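Local coordinates for protein dUTPase (Streptococcus mutans, PDB 3H6X) that probably hydrolyses dUTP to dUMP and diphosphate, as a trimeric enzyme of the dUTPase family, at residues D31-E36 against G116-Q121. Numbering follows the deposited sequence.
Sequences DLKVAE and GERVVQ
Residues 31-33, in strand 30-33, pair antiparallel with residues 118-121, the start of strand 118-126, in the jelly-roll beta-barrel of the dUTPase fold, and a beta bulge shifts the register by one between Leu32 and Lys33. Val119 and Val120 both lie opposite Leu32, whose N donates to Val120 O (2.9 Å) and whose O accepts from Val119 N. Beyond the regular pairing, Val34 N reaches Glu117 O and Gly116 N returns a nearly straight bond to Val34 O (2.8 Å, 174°). At the positive phi of Gly116 a CB would jam against the preceding carbonyl O. Leu32 and Val120 share the buried face, CB against CG2 at 3.9 Å. Val34 CG2, anti to its carbonyl carbon, meets Val119 CB at 3.8 Å. Asp31, Lys33, Arg118 and Gln121 share the other, partly exposed face. Arg118, turned at its CG-CD bond (chi3 -76°), brings NH1 edge-on to Asp31 OD2 at 3.4 Å, a salt bridge whose hydrogen bond is weak, the planes 82° apart; its stronger partner is Glu23. Gln121 lies alongside Asp31 and sends NE2 to Asp66 O. Lys33 NZ bonds Asn17 O, and its extended chain crosses the Gly116 carbonyl, CD 3.4 Å from Gly116 O.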
loop_
_atom_site.group_PDB
_atom_site.type_symbol
_atom_site.label_atom_id
_atom_site.label_comp_id
_atom_site.label_asym_id
_atom_site.label_seq_id
_atom_site.Cartn_x
_atom_site.Cartn_y
_atom_site.Cartn_z
ATOM N N ASP B 31 11.812 7.795 8.139
ATOM C CA ASP B 31 10.962 7.415 9.272
ATOM C C ASP B 31 10.345 8.643 9.933
ATOM O O ASP B 31 11.047 9.432 10.560
ATOM C CB ASP B 31 11.767 6.592 10.283
ATOM C CG ASP B 31 12.227 5.252 9.705
ATOM O OD1 ASP B 31 11.396 4.557 9.079
ATOM O OD2 ASP B 31 13.402 4.888 9.902
ATOM N N LEU B 32 9.029 8.787 9.788
ATOM C CA LEU B 32 8.291 9.863 10.439
ATOM C C LEU B 32 7.971 9.469 11.880
ATOM O O LEU B 32 7.786 8.290 12.194
ATOM C CB LEU B 32 7.001 10.197 9.661
ATOM C CG LEU B 32 7.176 11.046 8.397
ATOM C CD1 LEU B 32 7.715 10.221 7.239
ATOM C CD2 LEU B 32 5.833 11.659 8.009
ATOM N N LYS B 33 7.921 10.465 12.757
ATOM C CA LYS B 33 7.794 10.209 14.188
ATOM C C LYS B 33 6.534 10.852 14.750
ATOM O O LYS B 33 5.947 11.728 14.124
ATOM C CB LYS B 33 9.017 10.762 14.917
ATOM C CG LYS B 33 10.306 9.978 14.631
ATOM C CD LYS B 33 11.532 10.694 15.202
ATOM C CE LYS B 33 12.780 9.818 15.048
ATOM N NZ LYS B 33 14.008 10.531 15.529
ATOM N N VAL B 34 6.125 10.382 15.931
ATOM C CA VAL B 34 4.973 10.905 16.644
ATOM C C VAL B 34 5.324 12.246 17.260
ATOM O O VAL B 34 6.285 12.337 17.996
ATOM C CB VAL B 34 4.549 9.892 17.739
ATOM C CG1 VAL B 34 3.425 10.464 18.585
ATOM C CG2 VAL B 34 4.116 8.570 17.073
ATOM N N ALA B 35 4.552 13.294 16.955
ATOM C CA ALA B 35 4.962 14.660 17.328
ATOM C C ALA B 35 4.681 14.966 18.797
ATOM O O ALA B 35 5.365 15.763 19.437
ATOM C CB ALA B 35 4.258 15.677 16.458
ATOM N N GLU B 36 3.652 14.321 19.325
ATOM C CA GLU B 36 3.281 14.531 20.717
ATOM C C GLU B 36 2.609 13.283 21.234
ATOM O O GLU B 36 2.016 12.520 20.465
ATOM C CB GLU B 36 2.317 15.703 20.845
ATOM C CG GLU B 36 0.991 15.450 20.199
ATOM C CD GLU B 36 0.003 16.590 20.413
ATOM O OE1 GLU B 36 0.414 17.657 20.945
ATOM O OE2 GLU B 36 -1.183 16.404 20.033
ATOM N N GLY B 116 8.225 11.193 19.640
ATOM C CA GLY B 116 9.508 10.729 19.132
ATOM C C GLY B 116 9.532 9.300 18.616
ATOM O O GLY B 116 10.488 8.902 17.946
ATOM N N GLU B 117 8.487 8.525 18.906
ATOM C CA GLU B 117 8.428 7.144 18.422
ATOM C C GLU B 117 8.197 7.132 16.917
ATOM O O GLU B 117 7.398 7.915 16.406
ATOM C CB GLU B 117 7.306 6.356 19.109
ATOM C CG GLU B 117 7.648 5.859 20.505
ATOM C CD GLU B 117 6.537 5.016 21.133
ATOM O OE1 GLU B 117 5.444 4.904 20.554
ATOM O OE2 GLU B 117 6.766 4.453 22.217
ATOM N N ARG B 118 8.892 6.251 16.200
ATOM C CA ARG B 118 8.690 6.164 14.755
ATOM C C ARG B 118 7.363 5.476 14.457
ATOM O O ARG B 118 7.011 4.484 15.089
ATOM C CB ARG B 118 9.865 5.429 14.103
ATOM C CG ARG B 118 11.172 6.186 14.271
ATOM C CD ARG B 118 12.325 5.420 13.655
ATOM N NE ARG B 118 12.729 4.288 14.486
ATOM C CZ ARG B 118 13.582 3.354 14.081
ATOM N NH1 ARG B 118 14.122 3.434 12.867
ATOM N NH2 ARG B 118 13.894 2.350 14.896
ATOM N N VAL B 119 6.620 6.002 13.500
ATOM C CA VAL B 119 5.242 5.541 13.295
ATOM C C VAL B 119 4.954 5.105 11.854
ATOM O O VAL B 119 4.274 4.106 11.640
ATOM C CB VAL B 119 4.197 6.582 13.803
ATOM C CG1 VAL B 119 4.265 7.896 12.993
ATOM C CG2 VAL B 119 2.784 5.979 13.777
ATOM N N VAL B 120 5.471 5.838 10.869
ATOM C CA VAL B 120 5.301 5.404 9.487
ATOM C C VAL B 120 6.581 5.691 8.710
ATOM O O VAL B 120 7.444 6.412 9.201
ATOM C CB VAL B 120 4.109 6.091 8.759
ATOM C CG1 VAL B 120 2.769 5.664 9.369
ATOM C CG2 VAL B 120 4.270 7.592 8.796
ATOM N N GLN B 121 6.739 5.087 7.536
ATOM C CA GLN B 121 7.872 5.437 6.682
ATOM C C GLN B 121 7.392 6.102 5.400
ATOM O O GLN B 121 6.412 5.680 4.800
ATOM C CB GLN B 121 8.710 4.214 6.360
ATOM C CG GLN B 121 7.963 3.081 5.727
ATOM C CD GLN B 121 8.797 1.796 5.715
ATOM O OE1 GLN B 121 9.953 1.824 5.344
ATOM N NE2 GLN B 121 8.205 0.682 6.127
HETATM O O HOH W 1 11.423 1.603 7.765
HETATM O O HOH W 2 12.915 10.129 18.514
#